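Local coordinates for NimC/NimA family protein (Clostridium acetobutylicum, PDB 2IG6) that binds flavin mononucleotide at the interface of a two-chain assembly and is probably an oxidoreductase of the pyridoxamine 5'-phosphate oxidase-like family, at residues S62-K67 / D123-V128; G87-L92 / T137-K142; V96-R101 / A127-T132. All blocks are in the same frame, centred on the assembly; numbering follows the deposited sequence.

All three contacts pair strand 126-139 with a neighbour in one antiparallel sheet. Contact 1 joins its start to strand 57-63, while contacts 2 and 3 join it to strand 89-98. Contact 3 is the most buried, with about 9 Å between its centre and that of the chain. Contacts 1 and 2 are partly buried and lie on opposite sides of that centre, their own centres about 30 Å apart. Their chemistry follows their place. Contact 1 is largely polar and borders the flavin. Contact 2 combines an indole face with an arginine that meets sulfate. Contact 3 runs from a valine-phenylalanine core to a salt-bridged turn. Contacts 1 and 3 share Ala127 and Val128.

Contact 1 (S62-K67 / D123-V128); sequences SNNTKK and DGIFAV. With FMN (flavin mononucleotide), chain D.
Ser62 and Ala127 form an antiparallel hydrogen-bonded pair. Ser62 N gives to Ala127 O at 2.8 Å, and Ala127 N returns a bond to Ser62 O. Past the strand end, Asn64 N donates to Ile125 O at 2.7 Å, in the carbonyl plane. The Asn64 amide adds a second grip. Its CG sits between backbone N and carbonyl carbon (chi1 63°), and ND2 donates to Gly124 O at 3.0 Å. That oxygen lies close to the amide plane, but the donor stands above the carbonyl plane.

Asx turns shape both loops. Asn63 OD1 takes bonds from Thr65 N and Thr65 OG1, within a type I turn from Asn63 to Lys66. Asp123 OD1 accepts from Ile125 N and Phe126 N, which reach it from the same face of the carboxylate.

Ser62, before the turn, and Lys66, at its end, both bind the flavin. Ser62 OG donates to FMN O2 at 2.8 Å. Lys66 reaches in with an extended chain, and its NZ bridges FMN O2 at 2.9 Å and FMN O3' at 2.8 Å. One ammonium group thus holds a ring carbonyl and a ribityl hydroxyl at once.

Side-chain packing is modest. Thr65 CG2 meets Ile125 CG2 at 3.8 Å, and Ile125 CD1 lies near Asn63 ND2.

Helix 67-74 follows at once, with Lys66 as its N-cap residue. Its Phe69 packs on Asn64 and Ala127. On the other face of the sheet, Phe126 stacks on Tyr119 and rests against Ala108 and Leu109 of helix 102-111.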
loop_
_atom_site.group_PDB
_atom_site.type_symbol
_atom_site.label_atom_id
_atom_site.label_comp_id
_atom_site.label_asym_id
_atom_site.label_seq_id
_atom_site.Cartn_x
_atom_site.Cartn_y
_atom_site.Cartn_z
ATOM N N SER A 62 2.848 -12.422 -10.316
ATOM C CA SER A 62 4.172 -12.013 -9.909
ATOM C C SER A 62 5.213 -12.927 -10.562
ATOM O O SER A 62 4.974 -13.514 -11.599
ATOM C CB SER A 62 4.315 -11.983 -8.367
ATOM O OG SER A 62 5.352 -11.092 -7.978
ATOM N N ASN A 63 6.380 -12.959 -9.951
ATOM C CA ASN A 63 7.595 -13.584 -10.476
ATOM C C ASN A 63 8.206 -14.327 -9.279
ATOM O O ASN A 63 8.405 -13.716 -8.225
ATOM C CB ASN A 63 8.430 -12.380 -10.924
ATOM C CG ASN A 63 9.836 -12.675 -11.247
ATOM O OD1 ASN A 63 10.458 -13.565 -10.703
ATOM N ND2 ASN A 63 10.389 -11.840 -12.105
ATOM N N ASN A 64 8.493 -15.616 -9.434
ATOM C CA ASN A 64 8.912 -16.441 -8.296
ATOM C C ASN A 64 10.323 -16.170 -7.786
ATOM O O ASN A 64 10.755 -16.777 -6.806
ATOM C CB ASN A 64 8.703 -17.929 -8.574
ATOM C CG ASN A 64 9.542 -18.442 -9.734
ATOM O OD1 ASN A 64 10.624 -17.919 -10.021
ATOM N ND2 ASN A 64 9.032 -19.461 -10.414
ATOM N N THR A 65 11.027 -15.241 -8.432
ATOM C CA THR A 65 12.333 -14.803 -7.972
ATOM C C THR A 65 12.255 -13.566 -7.083
ATOM O O THR A 65 13.251 -13.191 -6.487
ATOM C CB THR A 65 13.288 -14.494 -9.162
ATOM O OG1 THR A 65 12.859 -13.314 -9.858
ATOM C CG2 THR A 65 13.354 -15.673 -10.121
ATOM N N LYS A 66 11.093 -12.921 -7.006
ATOM C CA LYS A 66 10.959 -11.646 -6.289
ATOM C C LYS A 66 10.714 -11.819 -4.797
ATOM O O LYS A 66 10.087 -12.792 -4.365
ATOM C CB LYS A 66 9.792 -10.835 -6.847
ATOM C CG LYS A 66 9.988 -10.308 -8.255
ATOM C CD LYS A 66 8.756 -9.467 -8.598
ATOM C CE LYS A 66 8.766 -8.885 -9.996
ATOM N NZ LYS A 66 7.622 -7.927 -10.153
ATOM N N LYS A 67 11.178 -10.845 -4.015
ATOM C CA LYS A 67 10.944 -10.830 -2.578
ATOM C C LYS A 67 9.445 -10.861 -2.246
ATOM O O LYS A 67 9.024 -11.551 -1.317
ATOM C CB LYS A 67 11.613 -9.592 -1.916
ATOM C CG LYS A 67 13.135 -9.642 -1.921
ATOM C CD LYS A 67 13.782 -8.387 -1.293
ATOM N N ASP A 123 8.599 -19.869 -18.936
ATOM C CA ASP A 123 9.794 -19.114 -18.587
ATOM C C ASP A 123 10.388 -19.492 -17.233
ATOM O O ASP A 123 11.470 -19.030 -16.902
ATOM C CB ASP A 123 9.567 -17.605 -18.700
ATOM C CG ASP A 123 8.596 -17.051 -17.660
ATOM O OD1 ASP A 123 8.190 -17.778 -16.717
ATOM O OD2 ASP A 123 8.244 -15.867 -17.817
ATOM N N GLY A 124 9.696 -20.328 -16.462
ATOM C CA GLY A 124 10.204 -20.783 -15.170
ATOM C C GLY A 124 10.147 -19.750 -14.041
ATOM O O GLY A 124 10.515 -20.045 -12.903
ATOM N N ILE A 125 9.696 -18.537 -14.331
ATOM C CA ILE A 125 9.591 -17.498 -13.285
ATOM C C ILE A 125 8.176 -16.966 -13.053
ATOM O O ILE A 125 7.853 -16.541 -11.940
ATOM C CB ILE A 125 10.574 -16.325 -13.531
ATOM C CG1 ILE A 125 10.301 -15.615 -14.859
ATOM C CG2 ILE A 125 12.027 -16.836 -13.500
ATOM C CD1 ILE A 125 11.041 -14.318 -14.992
ATOM N N PHE A 126 7.346 -16.987 -14.094
ATOM C CA PHE A 126 5.983 -16.406 -14.033
ATOM C C PHE A 126 5.140 -17.123 -12.972
ATOM O O PHE A 126 5.114 -18.348 -12.937
ATOM C CB PHE A 126 5.328 -16.538 -15.429
ATOM C CG PHE A 126 3.988 -15.846 -15.568
ATOM C CD1 PHE A 126 3.793 -14.556 -15.084
ATOM C CD2 PHE A 126 2.937 -16.466 -16.251
ATOM C CE1 PHE A 126 2.561 -13.907 -15.232
ATOM C CE2 PHE A 126 1.704 -15.826 -16.393
ATOM C CZ PHE A 126 1.521 -14.543 -15.882
ATOM N N ALA A 127 4.451 -16.359 -12.127
ATOM C CA ALA A 127 3.633 -16.908 -11.052
ATOM C C ALA A 127 2.275 -16.224 -11.075
ATOM O O ALA A 127 2.157 -14.992 -11.292
ATOM C CB ALA A 127 4.317 -16.706 -9.673
ATOM N N VAL A 128 1.240 -17.018 -10.841
ATOM C CA VAL A 128 -0.106 -16.484 -10.662
ATOM C C VAL A 128 -0.609 -16.969 -9.305
ATOM O O VAL A 128 -0.433 -18.142 -8.952
ATOM C CB VAL A 128 -1.063 -16.862 -11.811
ATOM C CG1 VAL A 128 -0.583 -16.257 -13.114
ATOM C CG2 VAL A 128 -1.206 -18.368 -11.949
HETATM N N1 FMN D . 5.011 -6.611 -9.944
HETATM C C2 FMN D . 4.356 -7.829 -9.912
HETATM O O2 FMN D . 4.975 -8.805 -9.516
HETATM N N3 FMN D . 3.032 -7.917 -10.287
HETATM C C4 FMN D . 2.347 -6.823 -10.770
HETATM O O4 FMN D . 1.127 -6.866 -10.936
HETATM C C4A FMN D . 3.006 -5.588 -10.804
HETATM N N5 FMN D . 2.347 -4.466 -11.286
HETATM C C5A FMN D . 2.998 -3.246 -11.285
HETATM C C6 FMN D . 2.323 -2.112 -11.734
HETATM C C7 FMN D . 2.972 -0.887 -11.736
HETATM C C7M FMN D . 2.239 0.294 -12.290
HETATM C C8 FMN D . 4.295 -0.803 -11.294
HETATM C C8M FMN D . 4.980 0.523 -11.111
HETATM C C9 FMN D . 4.981 -1.920 -10.867
HETATM C C9A FMN D . 4.316 -3.166 -10.846
HETATM N N10 FMN D . 4.990 -4.289 -10.401
HETATM C C10 FMN D . 4.326 -5.509 -10.391
HETATM C "C1'" FMN D . 6.449 -4.305 -10.049
HETATM C "C2'" FMN D . 6.639 -4.292 -8.527
HETATM O "O2'" FMN D . 6.132 -3.089 -7.936
HETATM C "C3'" FMN D . 8.123 -4.452 -8.249
HETATM O "O3'" FMN D . 8.654 -5.590 -8.933
HETATM C "C4'" FMN D . 8.418 -4.552 -6.754
HETATM O "O4'" FMN D . 9.790 -4.291 -6.579
HETATM C "C5'" FMN D . 8.123 -5.949 -6.207
HETATM O "O5'" FMN D . 8.107 -5.997 -4.784
HETATM P P FMN D . 9.423 -6.492 -4.002
HETATM O O1P FMN D . 9.189 -6.464 -2.538
HETATM O O2P FMN D . 10.541 -5.554 -4.394
HETATM O O3P FMN D . 9.787 -7.890 -4.460
#

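Contact 2 (G87-L92 / T137-K142); sequences GQWIRL and TICSFK. With SO4 (sulfate ion), chain F.
With a chi1 of 73°, the Trp89 indole leans across to the neighbouring strand and covers Cys139 CB, which the strand pairing holds in place. Cys139 CB stands over the face of the six-membered ring, 3.6 Å from its centroid, a CH-pi contact. The Cys139 torsion (chi1 -60°) places only SG. Cys139 SG lies 4.4 Å from the centroid of the five-membered ring, an oblique sulfur-aromatic contact.

The backbones are antiparallel. Trp89 with Cys139 and Arg91 with Thr137 are hydrogen-bonded pairs. The bond from Cys139 N to Trp89 O is short, 2.7 Å, and nearly straight. Between them Ile90 and Ile138 form a non-hydrogen-bonded pair on the other face, their CG1 atoms 4.0 Å apart. That face packs on Phe26 of helix 13-30. Beyond the strands, Gln88 NE2 donates to Ser140 OG at 3.1 Å, while Gln88 OE1 accepts from Asn84.

Arg91 bends at chi3, 70°, away from strand 137-139. Its NH1 donates a hydrogen bond to SO4 O2 at 2.9 Å, with the oxygen in plane at the guanidinium edge, and NH2 pairs with Glu79. Arg46 NH2 and Cys68 N of the second subunit bind the same sulfate, which probably comes from the crystallisation liquor.

Arg91 NH1 of the second subunit likewise bonds the FMN held by this chain. An FMN site built from both chains is characteristic of dimeric flavoproteins of the pyridoxamine 5'-phosphate oxidase family.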
loop_
_atom_site.group_PDB
_atom_site.type_symbol
_atom_site.label_atom_id
_atom_site.label_comp_id
_atom_site.label_asym_id
_atom_site.label_seq_id
_atom_site.Cartn_x
_atom_site.Cartn_y
_atom_site.Cartn_z
ATOM N N GLY A 87 -11.815 9.224 -6.329
ATOM C CA GLY A 87 -11.378 9.251 -4.930
ATOM C C GLY A 87 -11.973 8.154 -4.038
ATOM O O GLY A 87 -11.796 8.171 -2.825
ATOM N N GLN A 88 -12.686 7.201 -4.614
ATOM C CA GLN A 88 -13.157 6.056 -3.844
ATOM C C GLN A 88 -11.975 5.124 -3.658
ATOM O O GLN A 88 -11.090 5.044 -4.521
ATOM C CB GLN A 88 -14.243 5.292 -4.577
ATOM C CG GLN A 88 -15.478 6.059 -4.968
ATOM C CD GLN A 88 -16.456 5.135 -5.673
ATOM O OE1 GLN A 88 -16.140 4.558 -6.724
ATOM N NE2 GLN A 88 -17.631 4.948 -5.081
ATOM N N TRP A 89 -11.940 4.419 -2.537
ATOM C CA TRP A 89 -10.827 3.518 -2.298
ATOM C C TRP A 89 -11.259 2.179 -1.713
ATOM O O TRP A 89 -12.340 2.047 -1.143
ATOM C CB TRP A 89 -9.762 4.199 -1.451
ATOM C CG TRP A 89 -10.082 4.395 -0.023
ATOM C CD1 TRP A 89 -9.700 3.599 1.014
ATOM C CD2 TRP A 89 -10.779 5.489 0.543
ATOM N NE1 TRP A 89 -10.141 4.120 2.193
ATOM C CE2 TRP A 89 -10.812 5.283 1.936
ATOM C CE3 TRP A 89 -11.392 6.623 0.006
ATOM C CZ2 TRP A 89 -11.431 6.166 2.804
ATOM C CZ3 TRP A 89 -12.013 7.515 0.873
ATOM C CH2 TRP A 89 -12.026 7.275 2.259
ATOM N N ILE A 90 -10.414 1.185 -1.909
ATOM C CA ILE A 90 -10.688 -0.163 -1.440
ATOM C C ILE A 90 -9.661 -0.590 -0.399
ATOM O O ILE A 90 -8.494 -0.163 -0.423
ATOM C CB ILE A 90 -10.698 -1.171 -2.618
ATOM C CG1 ILE A 90 -11.158 -2.567 -2.168
ATOM C CG2 ILE A 90 -9.324 -1.251 -3.311
ATOM C CD1 ILE A 90 -11.545 -3.444 -3.309
ATOM N N ARG A 91 -10.098 -1.434 0.528
ATOM C CA ARG A 91 -9.166 -2.203 1.319
ATOM C C ARG A 91 -9.608 -3.649 1.274
ATOM O O ARG A 91 -10.728 -3.966 1.607
ATOM C CB ARG A 91 -9.071 -1.668 2.730
ATOM C CG ARG A 91 -8.299 -0.322 2.718
ATOM C CD ARG A 91 -8.070 0.189 4.086
ATOM N NE ARG A 91 -7.119 -0.593 4.860
ATOM C CZ ARG A 91 -7.009 -0.473 6.180
ATOM N NH1 ARG A 91 -7.817 0.359 6.819
ATOM N NH2 ARG A 91 -6.132 -1.175 6.865
ATOM N N LEU A 92 -8.726 -4.514 0.814
ATOM C CA LEU A 92 -9.076 -5.918 0.620
ATOM C C LEU A 92 -8.066 -6.718 1.425
ATOM O O LEU A 92 -6.883 -6.729 1.116
ATOM C CB LEU A 92 -9.027 -6.269 -0.868
ATOM C CG LEU A 92 -9.156 -7.725 -1.286
ATOM C CD1 LEU A 92 -10.464 -8.284 -0.788
ATOM C CD2 LEU A 92 -9.057 -7.872 -2.806
ATOM N N THR A 137 -13.711 -3.709 1.802
ATOM C CA THR A 137 -14.542 -2.540 1.985
ATOM C C THR A 137 -14.179 -1.564 0.900
ATOM O O THR A 137 -12.985 -1.362 0.637
ATOM C CB THR A 137 -14.294 -1.896 3.357
ATOM O OG1 THR A 137 -14.511 -2.874 4.377
ATOM C CG2 THR A 137 -15.244 -0.761 3.593
ATOM N N ILE A 138 -15.191 -0.992 0.252
ATOM C CA ILE A 138 -15.001 0.119 -0.673
ATOM C C ILE A 138 -15.588 1.349 -0.017
ATOM O O ILE A 138 -16.769 1.360 0.389
ATOM C CB ILE A 138 -15.638 -0.131 -2.024
ATOM C CG1 ILE A 138 -14.919 -1.287 -2.712
ATOM C CG2 ILE A 138 -15.599 1.140 -2.877
ATOM C CD1 ILE A 138 -15.711 -1.878 -3.900
ATOM N N CYS A 139 -14.759 2.386 0.076
ATOM C CA CYS A 139 -15.111 3.589 0.815
ATOM C C CYS A 139 -15.255 4.737 -0.148
ATOM O O CYS A 139 -14.506 4.861 -1.115
ATOM C CB CYS A 139 -14.035 3.945 1.841
ATOM S SG CYS A 139 -13.746 2.659 3.087
ATOM N N SER A 140 -16.240 5.562 0.125
ATOM C CA SER A 140 -16.524 6.729 -0.694
ATOM C C SER A 140 -16.499 7.918 0.236
ATOM O O SER A 140 -16.737 7.801 1.447
ATOM C CB SER A 140 -17.906 6.607 -1.357
ATOM O OG SER A 140 -18.087 5.359 -2.028
ATOM N N PHE A 141 -16.210 9.077 -0.331
ATOM C CA PHE A 141 -16.290 10.295 0.427
ATOM C C PHE A 141 -17.711 10.436 0.997
ATOM O O PHE A 141 -17.895 10.591 2.202
ATOM C CB PHE A 141 -15.974 11.500 -0.458
ATOM C CG PHE A 141 -16.338 12.787 0.177
ATOM C CD1 PHE A 141 -15.627 13.227 1.273
ATOM C CD2 PHE A 141 -17.410 13.542 -0.284
ATOM C CE1 PHE A 141 -15.950 14.393 1.880
ATOM C CE2 PHE A 141 -17.736 14.706 0.322
ATOM C CZ PHE A 141 -17.009 15.141 1.411
ATOM N N LYS A 142 -18.703 10.394 0.113
ATOM C CA LYS A 142 -20.102 10.474 0.513
ATOM C C LYS A 142 -20.717 9.091 0.350
ATOM O O LYS A 142 -20.584 8.472 -0.714
HETATM S S SO4 F . -6.844 2.239 9.541
HETATM O O1 SO4 F . -6.804 3.102 10.736
HETATM O O2 SO4 F . -8.221 1.949 9.177
HETATM O O3 SO4 F . -6.197 2.978 8.472
HETATM O O4 SO4 F . -6.115 1.006 9.825
HETATM O O HOH W 1 -13.982 9.539 -1.907
#

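Contact 3 (V96-R101 / A127-T132); sequences VANDDR and AVLYFT
Val96 and Phe131 form the apolar centre, side by side and pointing the same way. Val96 CG1 sits over the middle of the Phe131 ring, 3.9 Å from its centroid and only 5° off the normal. This is a CH-pi contact. Leu129 CD2 lies farther along the same face, in loose contact with Val96 CG2.

On the other face, Ala97 CB touches two side chains, Thr132 CG2 at 3.5 Å and Tyr130 CE1 at 3.8 Å. A chi1 of 71° swings the Tyr130 ring across to the neighbouring strand and onto Ala97. Asp99 CB meets the edge of this ring.

Ala97 and Tyr130 are a hydrogen-bonded pair, with two bonds of 2.9 Å, Ala97 N to Tyr130 O and Tyr130 N to Ala97 O. Asp99 N extends the ladder to Val128 O at 3.0 Å. A water accepts from Val128 N and lies close to Asn98 OD1 and Asp99 O.

The polar edge is a salt-bridged Asx turn. Arg101 grips Asp99 side-on, with NH2 to OD2 at 2.9 Å and NE to OD1 at 3.1 Å. Both bonds use syn lone pairs. Arg101 N also donates to Asp99 OD1. Tyr59 OH hydrogen-bonds Asp99 OD2, and Glu55 forms a salt bridge with Arg101. These outer partners would help hold the ion pair in place.

Strand 57-63 flanks strand 126-139 on its other edge. Met72 of helix 67-74 packs on Val96, and Val104 of helix 102-111 packs on Val128 and Asp99.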
loop_
_atom_site.group_PDB
_atom_site.type_symbol
_atom_site.label_atom_id
_atom_site.label_comp_id
_atom_site.label_asym_id
_atom_site.label_seq_id
_atom_site.Cartn_x
_atom_site.Cartn_y
_atom_site.Cartn_z
ATOM N N VAL A 96 -3.498 -15.462 0.069
ATOM C CA VAL A 96 -3.232 -15.866 -1.311
ATOM C C VAL A 96 -2.563 -17.225 -1.341
ATOM O O VAL A 96 -1.884 -17.614 -0.387
ATOM C CB VAL A 96 -2.404 -14.801 -2.072
ATOM C CG1 VAL A 96 -3.185 -13.492 -2.162
ATOM C CG2 VAL A 96 -1.079 -14.553 -1.385
ATOM N N ALA A 97 -2.788 -17.944 -2.445
ATOM C CA ALA A 97 -2.148 -19.221 -2.711
ATOM C C ALA A 97 -1.572 -19.167 -4.119
ATOM O O ALA A 97 -2.212 -18.680 -5.036
ATOM C CB ALA A 97 -3.147 -20.332 -2.596
ATOM N N ASN A 98 -0.348 -19.642 -4.270
ATOM C CA ASN A 98 0.249 -19.833 -5.572
ATOM C C ASN A 98 -0.440 -20.980 -6.336
ATOM O O ASN A 98 -0.636 -22.035 -5.789
ATOM C CB ASN A 98 1.733 -20.158 -5.397
ATOM C CG ASN A 98 2.441 -20.291 -6.705
ATOM O OD1 ASN A 98 2.365 -19.391 -7.531
ATOM N ND2 ASN A 98 3.041 -21.455 -6.948
ATOM N N ASP A 99 -0.794 -20.756 -7.598
ATOM C CA ASP A 99 -1.470 -21.785 -8.426
ATOM C C ASP A 99 -0.475 -22.199 -9.512
ATOM O O ASP A 99 -0.162 -21.421 -10.402
ATOM C CB ASP A 99 -2.754 -21.186 -9.023
ATOM C CG ASP A 99 -3.613 -22.205 -9.744
ATOM O OD1 ASP A 99 -3.115 -23.278 -10.091
ATOM O OD2 ASP A 99 -4.805 -21.924 -9.977
ATOM N N ASP A 100 0.032 -23.420 -9.417
ATOM C CA ASP A 100 1.085 -23.912 -10.319
ATOM C C ASP A 100 0.584 -24.503 -11.635
ATOM O O ASP A 100 1.379 -25.046 -12.380
ATOM C CB ASP A 100 1.909 -24.993 -9.608
ATOM C CG ASP A 100 3.064 -24.439 -8.800
ATOM O OD1 ASP A 100 3.545 -23.320 -9.088
ATOM O OD2 ASP A 100 3.528 -25.172 -7.888
ATOM N N ARG A 101 -0.722 -24.472 -11.888
ATOM C CA ARG A 101 -1.285 -25.033 -13.112
ATOM C C ARG A 101 -0.900 -24.235 -14.342
ATOM O O ARG A 101 -1.126 -23.032 -14.417
ATOM C CB ARG A 101 -2.801 -25.076 -13.035
ATOM C CG ARG A 101 -3.341 -26.040 -12.020
ATOM C CD ARG A 101 -4.851 -26.037 -12.077
ATOM N NE ARG A 101 -5.397 -24.769 -11.626
ATOM C CZ ARG A 101 -6.681 -24.439 -11.668
ATOM N NH1 ARG A 101 -7.573 -25.290 -12.168
ATOM N NH2 ARG A 101 -7.074 -23.268 -11.214
ATOM N N ALA A 127 4.451 -16.359 -12.127
ATOM C CA ALA A 127 3.633 -16.908 -11.052
ATOM C C ALA A 127 2.275 -16.224 -11.075
ATOM O O ALA A 127 2.157 -14.992 -11.292
ATOM C CB ALA A 127 4.317 -16.706 -9.673
ATOM N N VAL A 128 1.240 -17.018 -10.841
ATOM C CA VAL A 128 -0.106 -16.484 -10.662
ATOM C C VAL A 128 -0.609 -16.969 -9.305
ATOM O O VAL A 128 -0.433 -18.142 -8.952
ATOM C CB VAL A 128 -1.063 -16.862 -11.811
ATOM C CG1 VAL A 128 -0.583 -16.257 -13.114
ATOM C CG2 VAL A 128 -1.206 -18.368 -11.949
ATOM N N LEU A 129 -1.192 -16.053 -8.536
ATOM C CA LEU A 129 -1.685 -16.361 -7.198
ATOM C C LEU A 129 -3.117 -15.895 -7.039
ATOM O O LEU A 129 -3.498 -14.869 -7.590
ATOM C CB LEU A 129 -0.831 -15.674 -6.143
ATOM C CG LEU A 129 0.674 -15.904 -6.249
ATOM C CD1 LEU A 129 1.329 -14.739 -6.993
ATOM C CD2 LEU A 129 1.234 -16.048 -4.859
ATOM N N TYR A 130 -3.918 -16.636 -6.280
ATOM C CA TYR A 130 -5.317 -16.241 -6.092
ATOM C C TYR A 130 -5.676 -16.087 -4.627
ATOM O O TYR A 130 -5.032 -16.654 -3.745
ATOM C CB TYR A 130 -6.293 -17.213 -6.769
ATOM C CG TYR A 130 -6.374 -18.548 -6.087
ATOM C CD1 TYR A 130 -5.397 -19.496 -6.279
ATOM C CD2 TYR A 130 -7.407 -18.841 -5.200
ATOM C CE1 TYR A 130 -5.447 -20.735 -5.635
ATOM C CE2 TYR A 130 -7.468 -20.058 -4.546
ATOM C CZ TYR A 130 -6.476 -21.003 -4.765
ATOM O OH TYR A 130 -6.510 -22.217 -4.137
ATOM N N PHE A 131 -6.742 -15.332 -4.390
ATOM C CA PHE A 131 -7.254 -15.145 -3.037
ATOM C C PHE A 131 -8.080 -16.349 -2.643
ATOM O O PHE A 131 -9.116 -16.636 -3.270
ATOM C CB PHE A 131 -8.102 -13.881 -2.946
ATOM C CG PHE A 131 -7.296 -12.648 -2.732
ATOM C CD1 PHE A 131 -6.750 -11.965 -3.802
ATOM C CD2 PHE A 131 -7.061 -12.191 -1.452
ATOM C CE1 PHE A 131 -5.951 -10.821 -3.593
ATOM C CE2 PHE A 131 -6.290 -11.069 -1.235
ATOM C CZ PHE A 131 -5.745 -10.368 -2.303
ATOM N N THR A 132 -7.614 -17.064 -1.624
ATOM C CA THR A 132 -8.341 -18.243 -1.127
ATOM C C THR A 132 -9.533 -17.810 -0.285
ATOM O O THR A 132 -10.539 -18.537 -0.158
ATOM C CB THR A 132 -7.444 -19.121 -0.249
ATOM O OG1 THR A 132 -6.980 -18.358 0.874
ATOM C CG2 THR A 132 -6.270 -19.653 -1.056
HETATM O O HOH W 2 2.023 -19.710 -10.148
#